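Local structure of foldase protein PrsA (Bacillus subtilis, 4WO7) at residues V36-V41 / K255-T260; L40-V45 / K240-A245; K96-N101 / Q235-K240; N59-Y64 / E86-E91. The protein helps secreted proteins fold outside the cell after translocation and has peptidyl-prolyl cis-trans isomerase activity that its role in vivo does not require. One frame throughout, in Å; residues are numbered along the deposited sequence.

Contact 1 of 4, residues V36-V41 / K255-T260; sequences VLTQLV and KDTFNT
Leu37 O is approached by two groups: it accepts the helical bond from Val41 N at 3.1 Å, and the rim of the Phe258 ring meets it in the ring plane, with CZ 3.6 Å away. The same ring carries most of the contact. Its far end meets Val41 tip to tip: both methyls of Val41 reach it, CG1 on the CE1 side at 3.8 Å and CG2 on the CE2 side at the same distance from CE2, with CB near CZ between them. On the CE2 side the ring also touches Leu37, whose CG lies 4.0 Å from Phe258 CE2. Thr257 CG2 sits over one ring face, 4.1 Å above the plane and displaced toward the rim, and also meets Thr38 OG1 at 3.5 Å. That hydroxyl has its polar partner on its own helix, Ala34 O. Phe258 points from the C-terminal tail, which has no regular structure here, toward helix 21-49, with its CG anti to the carbonyl carbon (chi1 -62°). Ile247 touches both Phe258 and Val41, while Ala12 and Val19 of the second subunit pack on Leu37 and Val41. No hydrogen bond joins the two segments, so the tail is held to the N-terminal helix beside the dimer interface by apolar packing, with one ring edge facing a backbone carbonyl.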
loop_
_atom_site.group_PDB
_atom_site.type_symbol
_atom_site.label_atom_id
_atom_site.label_comp_id
_atom_site.label_asym_id
_atom_site.label_seq_id
_atom_site.Cartn_x
_atom_site.Cartn_y
_atom_site.Cartn_z
ATOM N N VAL A 36 -17.430 1.872 -3.827
ATOM C CA VAL A 36 -18.235 3.052 -3.545
ATOM C C VAL A 36 -19.692 2.648 -3.321
ATOM O O VAL A 36 -20.356 3.208 -2.455
ATOM C CB VAL A 36 -18.169 4.106 -4.675
ATOM C CG1 VAL A 36 -19.049 5.307 -4.322
ATOM C CG2 VAL A 36 -16.744 4.596 -4.874
ATOM N N LEU A 37 -20.186 1.663 -4.070
ATOM C CA LEU A 37 -21.527 1.139 -3.820
ATOM C C LEU A 37 -21.616 0.592 -2.405
ATOM O O LEU A 37 -22.646 0.714 -1.744
ATOM C CB LEU A 37 -21.905 0.043 -4.824
ATOM C CG LEU A 37 -23.280 -0.594 -4.574
ATOM C CD1 LEU A 37 -24.394 0.443 -4.649
ATOM C CD2 LEU A 37 -23.548 -1.722 -5.562
ATOM N N THR A 38 -20.528 -0.019 -1.953
ATOM C CA THR A 38 -20.473 -0.601 -0.616
ATOM C C THR A 38 -20.610 0.485 0.448
ATOM O O THR A 38 -21.379 0.348 1.406
ATOM C CB THR A 38 -19.154 -1.386 -0.404
ATOM O OG1 THR A 38 -19.091 -2.484 -1.329
ATOM C CG2 THR A 38 -19.048 -1.928 1.022
ATOM N N GLN A 39 -19.872 1.575 0.267
ATOM C CA GLN A 39 -19.886 2.669 1.232
ATOM C C GLN A 39 -21.254 3.339 1.255
ATOM O O GLN A 39 -21.813 3.600 2.320
ATOM C CB GLN A 39 -18.803 3.699 0.896
ATOM C CG GLN A 39 -18.838 4.955 1.754
ATOM C CD GLN A 39 -17.651 5.863 1.493
ATOM O OE1 GLN A 39 -16.764 5.537 0.707
ATOM N NE2 GLN A 39 -17.627 7.008 2.158
ATOM N N LEU A 40 -21.794 3.597 0.070
ATOM C CA LEU A 40 -23.089 4.259 -0.061
ATOM C C LEU A 40 -24.209 3.507 0.642
ATOM O O LEU A 40 -25.024 4.079 1.366
ATOM C CB LEU A 40 -23.454 4.418 -1.540
ATOM C CG LEU A 40 -22.660 5.438 -2.351
ATOM C CD1 LEU A 40 -23.001 5.314 -3.833
ATOM C CD2 LEU A 40 -22.936 6.852 -1.849
ATOM N N VAL A 41 -24.230 2.204 0.416
ATOM C CA VAL A 41 -25.244 1.339 0.986
ATOM C C VAL A 41 -25.066 1.222 2.503
ATOM O O VAL A 41 -26.038 1.304 3.257
ATOM C CB VAL A 41 -25.202 -0.035 0.295
ATOM C CG1 VAL A 41 -25.979 -1.078 1.064
ATOM C CG2 VAL A 41 -25.721 0.092 -1.132
ATOM N N LYS A 255 -23.613 -6.816 -9.310
ATOM C CA LYS A 255 -24.302 -7.769 -8.454
ATOM C C LYS A 255 -23.236 -8.539 -7.695
ATOM O O LYS A 255 -22.057 -8.498 -8.047
ATOM C CB LYS A 255 -25.212 -8.727 -9.226
ATOM C CG LYS A 255 -26.556 -8.120 -9.569
ATOM C CD LYS A 255 -27.426 -9.064 -10.371
ATOM C CE LYS A 255 -28.791 -8.444 -10.598
ATOM N NZ LYS A 255 -29.661 -9.251 -11.493
ATOM N N ASP A 256 -23.658 -9.222 -6.646
ATOM C CA ASP A 256 -22.760 -10.002 -5.808
ATOM C C ASP A 256 -21.778 -9.112 -5.044
ATOM O O ASP A 256 -20.801 -9.602 -4.472
ATOM C CB ASP A 256 -21.979 -11.001 -6.666
ATOM C CG ASP A 256 -22.877 -11.796 -7.594
ATOM O OD1 ASP A 256 -23.690 -12.602 -7.100
ATOM O OD2 ASP A 256 -22.775 -11.597 -8.825
ATOM N N THR A 257 -22.029 -7.806 -5.048
ATOM C CA THR A 257 -21.183 -6.875 -4.320
ATOM C C THR A 257 -21.381 -7.142 -2.834
ATOM O O THR A 257 -20.422 -7.144 -2.064
ATOM C CB THR A 257 -21.502 -5.406 -4.677
ATOM O OG1 THR A 257 -21.129 -5.168 -6.041
ATOM C CG2 THR A 257 -20.731 -4.440 -3.786
ATOM N N PHE A 258 -22.642 -7.361 -2.452
ATOM C CA PHE A 258 -23.034 -7.676 -1.075
ATOM C C PHE A 258 -23.472 -9.106 -0.869
ATOM O O PHE A 258 -23.767 -9.497 0.256
ATOM C CB PHE A 258 -24.211 -6.819 -0.638
ATOM C CG PHE A 258 -23.938 -5.367 -0.632
ATOM C CD1 PHE A 258 -23.303 -4.780 0.445
ATOM C CD2 PHE A 258 -24.321 -4.582 -1.702
ATOM C CE1 PHE A 258 -23.052 -3.430 0.456
ATOM C CE2 PHE A 258 -24.077 -3.233 -1.698
ATOM C CZ PHE A 258 -23.442 -2.655 -0.617
ATOM N N ASN A 259 -23.492 -9.899 -1.928
ATOM C CA ASN A 259 -24.176 -11.181 -1.855
ATOM C C ASN A 259 -23.456 -12.114 -0.910
ATOM O O ASN A 259 -24.075 -12.773 -0.073
ATOM C CB ASN A 259 -24.267 -11.800 -3.245
ATOM C CG ASN A 259 -24.969 -13.145 -3.253
ATOM O OD1 ASN A 259 -24.741 -14.000 -2.399
ATOM N ND2 ASN A 259 -25.827 -13.338 -4.238
ATOM N N THR A 260 -22.140 -12.138 -1.034
ATOM C CA THR A 260 -21.310 -13.005 -0.224
ATOM C C THR A 260 -20.207 -12.198 0.434
ATOM O O THR A 260 -19.687 -11.255 -0.159
ATOM C CB THR A 260 -20.676 -14.112 -1.064
ATOM O OG1 THR A 260 -19.912 -13.528 -2.127
ATOM C CG2 THR A 260 -21.754 -14.993 -1.646
#

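Contact 2 of 4, residues L40-V45 / K240-A245; sequences LVQEKV and KVMKKA
The flat carboxamide of Gln42 has Val238 CG1 over one face, while lower in the same side chain Gln42 CG meets Met242 SE at 3.8 Å. At the ends of the amide, Gln42 OE1 pairs with Tyr90 OH on helix 81-101 and NE2 with Gln235 OE1, which fixes the turn of this buried group. The Gln42 and Met242 side chains cross at about a right angle. Met242, a selenomethionine, is the bulky piece of the contact. Its chain is bent at both chi2 and chi3, and chi3 (-44°) sets CE near Val45, 3.7 Å from CG2; Val45 CB lies 3.8 Å from SE itself. Here helix 21-49, from the N-terminal part of the chain, crosses helix 231-244, from the C-terminal part, at 79° with 10.5 Å between the segment axes, a separation spanned by the Met242 side chain. The approach of Met242 CE to Val41 is too close in the model to be trusted. Beside Met242, Val45 presents its other methyl, CG1, to two smaller groups, lying 4.2 Å from Val241 CG1 and likewise 4.2 Å from Ala245 CB. Ile247 packs against Met242 and Val45, and Thr14 of the second subunit touches Val45, bringing the dimer partner up to this buried apolar cluster.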
loop_
_atom_site.group_PDB
_atom_site.type_symbol
_atom_site.label_atom_id
_atom_site.label_comp_id
_atom_site.label_asym_id
_atom_site.label_seq_id
_atom_site.Cartn_x
_atom_site.Cartn_y
_atom_site.Cartn_z
ATOM N N LEU A 40 -21.794 3.597 0.070
ATOM C CA LEU A 40 -23.089 4.259 -0.061
ATOM C C LEU A 40 -24.209 3.507 0.642
ATOM O O LEU A 40 -25.024 4.079 1.366
ATOM C CB LEU A 40 -23.454 4.418 -1.540
ATOM C CG LEU A 40 -22.660 5.438 -2.351
ATOM C CD1 LEU A 40 -23.001 5.314 -3.833
ATOM C CD2 LEU A 40 -22.936 6.852 -1.849
ATOM N N VAL A 41 -24.230 2.204 0.416
ATOM C CA VAL A 41 -25.244 1.339 0.986
ATOM C C VAL A 41 -25.066 1.222 2.503
ATOM O O VAL A 41 -26.038 1.304 3.257
ATOM C CB VAL A 41 -25.202 -0.035 0.295
ATOM C CG1 VAL A 41 -25.979 -1.078 1.064
ATOM C CG2 VAL A 41 -25.721 0.092 -1.132
ATOM N N GLN A 42 -23.830 1.022 2.946
ATOM C CA GLN A 42 -23.559 0.917 4.379
ATOM C C GLN A 42 -23.877 2.198 5.159
ATOM O O GLN A 42 -24.426 2.144 6.260
ATOM C CB GLN A 42 -22.099 0.536 4.622
ATOM C CG GLN A 42 -21.785 -0.913 4.307
ATOM C CD GLN A 42 -20.335 -1.273 4.553
ATOM O OE1 GLN A 42 -19.554 -0.454 5.046
ATOM N NE2 GLN A 42 -19.967 -2.507 4.214
ATOM N N GLU A 43 -23.546 3.353 4.594
ATOM C CA GLU A 43 -23.827 4.601 5.294
ATOM C C GLU A 43 -25.319 4.906 5.319
ATOM O O GLU A 43 -25.789 5.605 6.211
ATOM C CB GLU A 43 -23.044 5.767 4.685
ATOM C CG GLU A 43 -23.551 6.301 3.358
ATOM C CD GLU A 43 -22.576 7.297 2.738
ATOM O OE1 GLU A 43 -21.450 7.440 3.263
ATOM O OE2 GLU A 43 -22.934 7.937 1.727
ATOM N N LYS A 44 -26.064 4.380 4.352
ATOM C CA LYS A 44 -27.519 4.517 4.379
ATOM C C LYS A 44 -28.143 3.624 5.432
ATOM O O LYS A 44 -28.959 4.070 6.239
ATOM C CB LYS A 44 -28.141 4.166 3.033
ATOM C CG LYS A 44 -28.202 5.289 2.040
ATOM C CD LYS A 44 -29.113 4.896 0.894
ATOM C CE LYS A 44 -29.352 6.062 -0.032
ATOM N NZ LYS A 44 -28.103 6.452 -0.731
ATOM N N VAL A 45 -27.757 2.355 5.413
ATOM C CA VAL A 45 -28.336 1.381 6.323
ATOM C C VAL A 45 -27.963 1.745 7.749
ATOM O O VAL A 45 -28.828 1.797 8.623
ATOM C CB VAL A 45 -27.896 -0.057 5.965
ATOM C CG1 VAL A 45 -28.215 -1.045 7.084
ATOM C CG2 VAL A 45 -28.562 -0.487 4.661
ATOM N N LYS A 240 -22.524 -8.115 8.971
ATOM C CA LYS A 240 -23.624 -8.787 9.655
ATOM C C LYS A 240 -24.888 -7.946 9.618
ATOM O O LYS A 240 -25.998 -8.469 9.495
ATOM C CB LYS A 240 -23.275 -9.078 11.103
ATOM C CG LYS A 240 -22.278 -10.174 11.303
ATOM C CD LYS A 240 -22.163 -10.438 12.779
ATOM C CE LYS A 240 -21.212 -11.555 13.099
ATOM N NZ LYS A 240 -21.191 -11.729 14.569
ATOM N N VAL A 241 -24.710 -6.637 9.737
ATOM C CA VAL A 241 -25.836 -5.722 9.733
ATOM C C VAL A 241 -26.410 -5.683 8.328
ATOM O O VAL A 241 -27.625 -5.624 8.149
ATOM C CB VAL A 241 -25.428 -4.297 10.168
ATOM C CG1 VAL A 241 -26.641 -3.386 10.200
ATOM C CG2 VAL A 241 -24.766 -4.317 11.533
HETATM N N MSE A 242 -25.525 -5.738 7.336
HETATM C CA MSE A 242 -25.926 -5.613 5.943
HETATM C C MSE A 242 -26.733 -6.821 5.460
HETATM O O MSE A 242 -27.642 -6.668 4.645
HETATM C CB MSE A 242 -24.695 -5.413 5.055
HETATM C CG MSE A 242 -23.954 -4.093 5.281
HETATM SE SE MSE A 242 -25.106 -2.515 5.186
HETATM C CE MSE A 242 -26.105 -3.019 3.598
ATOM N N LYS A 243 -26.412 -8.015 5.952
ATOM C CA LYS A 243 -27.203 -9.197 5.602
ATOM C C LYS A 243 -28.613 -9.113 6.174
ATOM O O LYS A 243 -29.577 -9.497 5.510
ATOM C CB LYS A 243 -26.542 -10.495 6.072
ATOM C CG LYS A 243 -25.419 -10.998 5.182
ATOM C CD LYS A 243 -24.903 -12.332 5.687
ATOM C CE LYS A 243 -23.907 -12.949 4.728
ATOM N NZ LYS A 243 -23.449 -14.272 5.229
ATOM N N LYS A 244 -28.735 -8.618 7.403
ATOM C CA LYS A 244 -30.036 -8.537 8.058
ATOM C C LYS A 244 -30.923 -7.504 7.368
ATOM O O LYS A 244 -32.124 -7.438 7.626
ATOM C CB LYS A 244 -29.887 -8.169 9.536
ATOM C CG LYS A 244 -29.325 -9.274 10.415
ATOM C CD LYS A 244 -29.536 -8.960 11.898
ATOM C CE LYS A 244 -28.237 -8.679 12.657
ATOM N NZ LYS A 244 -27.908 -7.235 12.818
ATOM N N ALA A 245 -30.322 -6.707 6.488
ATOM C CA ALA A 245 -31.052 -5.723 5.700
ATOM C C ALA A 245 -31.308 -6.352 4.346
ATOM O O ALA A 245 -30.554 -7.233 3.929
ATOM C CB ALA A 245 -30.248 -4.433 5.554
#

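Contact 3 of 4, residues K96-N101 / Q235-K240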
loop_
_atom_site.group_PDB
_atom_site.type_symbol
_atom_site.label_atom_id
_atom_site.label_comp_id
_atom_site.label_asym_id
_atom_site.label_seq_id
_atom_site.Cartn_x
_atom_site.Cartn_y
_atom_site.Cartn_z
ATOM N N LYS A 96 -19.892 2.406 15.419
ATOM C CA LYS A 96 -21.046 2.118 16.256
ATOM C C LYS A 96 -21.584 0.734 15.920
ATOM O O LYS A 96 -21.998 -0.012 16.808
ATOM C CB LYS A 96 -22.127 3.191 16.094
ATOM C CG LYS A 96 -21.837 4.461 16.885
ATOM C CD LYS A 96 -23.032 5.400 16.909
ATOM C CE LYS A 96 -22.904 6.419 18.027
ATOM N NZ LYS A 96 -24.088 7.314 18.080
ATOM N N ALA A 97 -21.578 0.403 14.631
ATOM C CA ALA A 97 -22.001 -0.911 14.174
ATOM C C ALA A 97 -21.107 -1.989 14.768
ATOM O O ALA A 97 -21.595 -3.024 15.215
ATOM C CB ALA A 97 -21.968 -0.989 12.651
ATOM N N ALA A 98 -19.799 -1.742 14.774
ATOM C CA ALA A 98 -18.836 -2.698 15.313
ATOM C C ALA A 98 -18.972 -2.909 16.824
ATOM O O ALA A 98 -18.847 -4.027 17.319
ATOM C CB ALA A 98 -17.428 -2.237 14.993
ATOM N N LYS A 99 -19.218 -1.830 17.553
ATOM C CA LYS A 99 -19.386 -1.928 18.998
ATOM C C LYS A 99 -20.589 -2.800 19.354
ATOM O O LYS A 99 -20.527 -3.598 20.288
ATOM C CB LYS A 99 -19.511 -0.538 19.620
ATOM C CG LYS A 99 -18.166 0.136 19.857
ATOM C CD LYS A 99 -18.312 1.619 20.147
ATOM C CE LYS A 99 -16.950 2.279 20.304
ATOM N NZ LYS A 99 -17.069 3.737 20.559
ATOM N N ASP A 100 -21.687 -2.649 18.619
ATOM C CA ASP A 100 -22.887 -3.435 18.905
ATOM C C ASP A 100 -22.742 -4.901 18.483
ATOM O O ASP A 100 -23.392 -5.777 19.056
ATOM C CB ASP A 100 -24.117 -2.821 18.232
ATOM C CG ASP A 100 -24.657 -1.624 18.992
ATOM O OD1 ASP A 100 -23.865 -0.706 19.302
ATOM O OD2 ASP A 100 -25.874 -1.608 19.290
ATOM N N ASN A 101 -21.896 -5.163 17.490
ATOM C CA ASN A 101 -21.821 -6.490 16.879
ATOM C C ASN A 101 -20.559 -7.271 17.257
ATOM O O ASN A 101 -20.543 -8.499 17.175
ATOM C CB ASN A 101 -21.902 -6.354 15.358
ATOM C CG ASN A 101 -23.294 -5.996 14.882
ATOM O OD1 ASN A 101 -24.070 -6.863 14.481
ATOM N ND2 ASN A 101 -23.631 -4.717 14.963
ATOM N N GLN A 235 -15.451 -4.330 9.350
ATOM C CA GLN A 235 -16.251 -4.723 8.191
ATOM C C GLN A 235 -16.916 -6.071 8.392
ATOM O O GLN A 235 -18.025 -6.305 7.908
ATOM C CB GLN A 235 -15.389 -4.769 6.927
ATOM C CG GLN A 235 -15.130 -3.415 6.305
ATOM C CD GLN A 235 -16.421 -2.719 5.918
ATOM O OE1 GLN A 235 -17.306 -3.332 5.324
ATOM N NE2 GLN A 235 -16.548 -1.445 6.281
ATOM N N GLU A 236 -16.238 -6.952 9.114
ATOM C CA GLU A 236 -16.820 -8.232 9.480
ATOM C C GLU A 236 -18.082 -7.968 10.298
ATOM O O GLU A 236 -19.102 -8.633 10.116
ATOM C CB GLU A 236 -15.807 -9.083 10.256
ATOM C CG GLU A 236 -16.284 -10.495 10.583
ATOM C CD GLU A 236 -15.274 -11.287 11.397
ATOM O OE1 GLU A 236 -14.094 -10.877 11.451
ATOM O OE2 GLU A 236 -15.656 -12.332 11.968
ATOM N N ALA A 237 -18.011 -6.989 11.194
ATOM C CA ALA A 237 -19.168 -6.616 11.999
ATOM C C ALA A 237 -20.255 -5.926 11.180
ATOM O O ALA A 237 -21.438 -6.244 11.315
ATOM C CB ALA A 237 -18.744 -5.712 13.142
ATOM N N VAL A 238 -19.849 -4.984 10.333
ATOM C CA VAL A 238 -20.787 -4.213 9.523
ATOM C C VAL A 238 -21.548 -5.132 8.571
ATOM O O VAL A 238 -22.737 -4.936 8.326
ATOM C CB VAL A 238 -20.060 -3.108 8.725
ATOM C CG1 VAL A 238 -21.006 -2.429 7.729
ATOM C CG2 VAL A 238 -19.501 -2.065 9.676
ATOM N N GLN A 239 -20.860 -6.143 8.048
ATOM C CA GLN A 239 -21.456 -7.039 7.064
ATOM C C GLN A 239 -22.587 -7.871 7.667
ATOM O O GLN A 239 -23.502 -8.297 6.957
ATOM C CB GLN A 239 -20.384 -7.958 6.468
ATOM C CG GLN A 239 -20.758 -8.589 5.143
ATOM C CD GLN A 239 -21.085 -7.570 4.071
ATOM O OE1 GLN A 239 -20.739 -6.394 4.188
ATOM N NE2 GLN A 239 -21.754 -8.020 3.015
ATOM N N LYS A 240 -22.524 -8.115 8.971
ATOM C CA LYS A 240 -23.624 -8.787 9.655
ATOM C C LYS A 240 -24.888 -7.946 9.618
ATOM O O LYS A 240 -25.998 -8.469 9.495
ATOM C CB LYS A 240 -23.275 -9.078 11.103
ATOM C CG LYS A 240 -22.278 -10.174 11.303
ATOM C CD LYS A 240 -22.163 -10.438 12.779
ATOM C CE LYS A 240 -21.212 -11.555 13.099
ATOM N NZ LYS A 240 -21.191 -11.729 14.569
#
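Ala98 and Ala237 bring two helices together in a nearly perpendicular crossing, with 83° between the segments and their axes only 8.2 Å apart. The C-terminal end of helix 81-101 is thereby laid across helix 231-244, joining helices that come before and after the strands of the PPIase fold in the chain. The close part is built from small side chains. Ala237 CB points at the backbone of the first helix, 3.7 Å from Ala98 CA, and is met one turn on by Asn101 CB at 3.9 Å. Next to it, Ala97 CB touches Val238 CG2 at 4.0 Å, although the Val238 side chain starts out away from the other helix. Leu46 of helix 21-49 packs on both Ala97 and Val238, and Leu228 of helix 216-228 on Ala98, so the alanine crossing is enclosed by two more helices. The other side is looser and more polar. There Asn101 and Lys240 slide past each other in opposite directions, with Asn101 OD1 no closer than 4.1 Å to Lys240 CB, and the extended lysine chain runs on to solvent without a hydrogen bond across the contact. Asn101 is instead tied to its own helix. Its CG lies beside the backbone N (chi1 -73°), and from there ND2 donates to Ala97 O at 2.7 Å, with an angle of 156° at the hydrogen.

Contact 4 of 4, residues N59-Y64 / E86-E91; sequences NKLKEY and EQVKYE
Tyr64 OH and the Glu91 carboxylate meet tip to tip in a weak hydrogen-bonding contact, with the phenol oxygen 2.8 Å from Glu91 OE1 and 3.0 Å from OE2; the carboxylate plane stands 76° from the ring plane. A short apolar patch lies beside this pair. Val88 spreads its two methyls between two residues: CG2 touches Leu61 CD1 at 3.9 Å and CG1 touches Lys60 CB at 4.1 Å. These contacts join helix 54-67 to the long helix 81-101, a crossing at 110° with the segment axes 10.0 Å apart, so side chains rather than backbones fill the gap. Glu91 reaches the phenol because its CG is anti to the backbone N (chi1 -173°) and the chain beyond is extended. The Lys60 chain is bent at chi2, and its NZ lies at the edge of the Tyr64 ring, in its plane; this ammonium is 4.1 Å from Glu91 OE1, beyond a salt bridge, yet may still favour the charged carboxylate. In the next shell, the same NZ has a long salt bridge to Glu63 OE1 at 3.7 Å. Farther out, helix 81-101 is bound to helix 21-49 through the hydrogen bond of Gln87 to Gln39 and the salt bridge of Lys89 with Asp47.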
loop_
_atom_site.group_PDB
_atom_site.type_symbol
_atom_site.label_atom_id
_atom_site.label_comp_id
_atom_site.label_asym_id
_atom_site.label_seq_id
_atom_site.Cartn_x
_atom_site.Cartn_y
_atom_site.Cartn_z
ATOM N N ASN A 59 -16.356 16.110 17.075
ATOM C CA ASN A 59 -15.372 15.533 17.995
ATOM C C ASN A 59 -14.313 14.644 17.336
ATOM O O ASN A 59 -13.126 14.755 17.647
ATOM C CB ASN A 59 -16.099 14.736 19.083
ATOM C CG ASN A 59 -16.814 15.633 20.077
ATOM O OD1 ASN A 59 -16.874 16.851 19.896
ATOM N ND2 ASN A 59 -17.384 15.037 21.116
ATOM N N LYS A 60 -14.732 13.761 16.433
ATOM C CA LYS A 60 -13.787 12.864 15.773
ATOM C C LYS A 60 -13.076 13.635 14.653
ATOM O O LYS A 60 -11.974 13.275 14.244
ATOM C CB LYS A 60 -14.495 11.623 15.226
ATOM C CG LYS A 60 -13.831 10.286 15.618
ATOM C CD LYS A 60 -12.399 10.093 15.136
ATOM C CE LYS A 60 -11.814 8.809 15.733
ATOM N NZ LYS A 60 -10.479 8.450 15.181
ATOM N N LEU A 61 -13.726 14.689 14.158
ATOM C CA LEU A 61 -13.116 15.600 13.185
ATOM C C LEU A 61 -11.953 16.363 13.811
ATOM O O LEU A 61 -10.936 16.612 13.162
ATOM C CB LEU A 61 -14.152 16.588 12.635
ATOM C CG LEU A 61 -13.731 17.440 11.431
ATOM C CD1 LEU A 61 -13.613 16.632 10.141
ATOM C CD2 LEU A 61 -14.728 18.590 11.268
ATOM N N LYS A 62 -12.118 16.739 15.074
ATOM C CA LYS A 62 -11.075 17.440 15.807
ATOM C C LYS A 62 -9.832 16.577 15.946
ATOM O O LYS A 62 -8.712 17.041 15.738
ATOM C CB LYS A 62 -11.575 17.824 17.197
ATOM C CG LYS A 62 -12.623 18.921 17.229
ATOM C CD LYS A 62 -13.372 18.919 18.563
ATOM C CE LYS A 62 -14.592 19.835 18.538
ATOM N NZ LYS A 62 -15.549 19.587 19.656
ATOM N N GLU A 63 -10.048 15.315 16.302
ATOM C CA GLU A 63 -8.969 14.351 16.459
ATOM C C GLU A 63 -8.216 14.183 15.147
ATOM O O GLU A 63 -7.026 13.872 15.136
ATOM C CB GLU A 63 -9.526 13.010 16.946
ATOM C CG GLU A 63 -10.048 13.056 18.379
ATOM C CD GLU A 63 -10.703 11.758 18.816
ATOM O OE1 GLU A 63 -10.468 10.720 18.161
ATOM O OE2 GLU A 63 -11.451 11.776 19.816
ATOM N N TYR A 64 -8.920 14.391 14.039
ATOM C CA TYR A 64 -8.323 14.251 12.718
ATOM C C TYR A 64 -7.465 15.437 12.288
ATOM O O TYR A 64 -6.440 15.247 11.635
ATOM C CB TYR A 64 -9.419 14.011 11.681
ATOM C CG TYR A 64 -9.641 12.547 11.404
ATOM C CD1 TYR A 64 -10.009 11.673 12.414
ATOM C CD2 TYR A 64 -9.458 12.033 10.130
ATOM C CE1 TYR A 64 -10.199 10.329 12.161
ATOM C CE2 TYR A 64 -9.645 10.693 9.866
ATOM C CZ TYR A 64 -10.016 9.844 10.884
ATOM O OH TYR A 64 -10.202 8.505 10.625
ATOM N N GLU A 86 -18.862 13.904 5.886
ATOM C CA GLU A 86 -19.515 12.684 5.427
ATOM C C GLU A 86 -18.652 11.455 5.685
ATOM O O GLU A 86 -19.153 10.419 6.117
ATOM C CB GLU A 86 -19.846 12.787 3.936
ATOM C CG GLU A 86 -21.037 13.672 3.605
ATOM C CD GLU A 86 -21.304 13.729 2.113
ATOM O OE1 GLU A 86 -22.231 14.453 1.696
ATOM O OE2 GLU A 86 -20.582 13.046 1.357
ATOM N N GLN A 87 -17.355 11.582 5.419
ATOM C CA GLN A 87 -16.419 10.481 5.606
ATOM C C GLN A 87 -16.254 10.156 7.080
ATOM O O GLN A 87 -16.156 8.991 7.472
ATOM C CB GLN A 87 -15.052 10.845 5.026
ATOM C CG GLN A 87 -15.043 11.083 3.532
ATOM C CD GLN A 87 -15.816 10.038 2.769
ATOM O OE1 GLN A 87 -15.527 8.845 2.864
ATOM N NE2 GLN A 87 -16.815 10.476 2.013
ATOM N N VAL A 88 -16.234 11.203 7.892
ATOM C CA VAL A 88 -16.138 11.054 9.332
ATOM C C VAL A 88 -17.412 10.415 9.865
ATOM O O VAL A 88 -17.357 9.556 10.745
ATOM C CB VAL A 88 -15.878 12.412 10.017
ATOM C CG1 VAL A 88 -16.146 12.335 11.522
ATOM C CG2 VAL A 88 -14.449 12.871 9.741
ATOM N N LYS A 89 -18.558 10.841 9.339
ATOM C CA LYS A 89 -19.829 10.273 9.757
ATOM C C LYS A 89 -19.848 8.782 9.451
ATOM O O LYS A 89 -20.328 7.980 10.250
ATOM C CB LYS A 89 -21.006 10.975 9.071
ATOM C CG LYS A 89 -22.359 10.422 9.509
ATOM C CD LYS A 89 -23.535 11.138 8.871
ATOM C CE LYS A 89 -24.839 10.618 9.453
ATOM N NZ LYS A 89 -26.040 11.162 8.772
ATOM N N TYR A 90 -19.306 8.417 8.293
ATOM C CA TYR A 90 -19.245 7.022 7.888
ATOM C C TYR A 90 -18.373 6.204 8.836
ATOM O O TYR A 90 -18.758 5.105 9.230
ATOM C CB TYR A 90 -18.734 6.902 6.451
ATOM C CG TYR A 90 -18.547 5.477 5.982
ATOM C CD1 TYR A 90 -19.594 4.567 6.031
ATOM C CD2 TYR A 90 -17.334 5.049 5.461
ATOM C CE1 TYR A 90 -19.430 3.266 5.600
ATOM C CE2 TYR A 90 -17.164 3.748 5.015
ATOM C CZ TYR A 90 -18.217 2.865 5.088
ATOM O OH TYR A 90 -18.063 1.569 4.656
ATOM N N GLU A 91 -17.213 6.733 9.222
ATOM C CA GLU A 91 -16.355 6.024 10.168
ATOM C C GLU A 91 -17.065 5.841 11.514
ATOM O O GLU A 91 -17.033 4.759 12.099
ATOM C CB GLU A 91 -15.021 6.748 10.377
ATOM C CG GLU A 91 -14.042 5.941 11.231
ATOM C CD GLU A 91 -12.699 6.626 11.420
ATOM O OE1 GLU A 91 -12.680 7.825 11.777
ATOM O OE2 GLU A 91 -11.660 5.960 11.229
#

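Overall arrangement
Contacts 2 and 3 are buried, contact 1 is partly buried, and contact 4 lies at the surface. Contacts 1 and 2 use successive turns of helix 21-49, share Val41 and both touch the second subunit; contacts 3 and 4, which it does not touch, use different stretches of helix 81-101, contact 3 its C-terminal end. Helix 231-244 links contacts 2 and 3, whose centres are about 10 Å apart. Chemistry follows place: an aromatic ring, a selenoether and alanines fill the first three, whereas contact 4 adds weak phenol-carboxylate bonding to a small apolar patch. Through Gln42, contact 2 is tied to both contact 3 and contact 4.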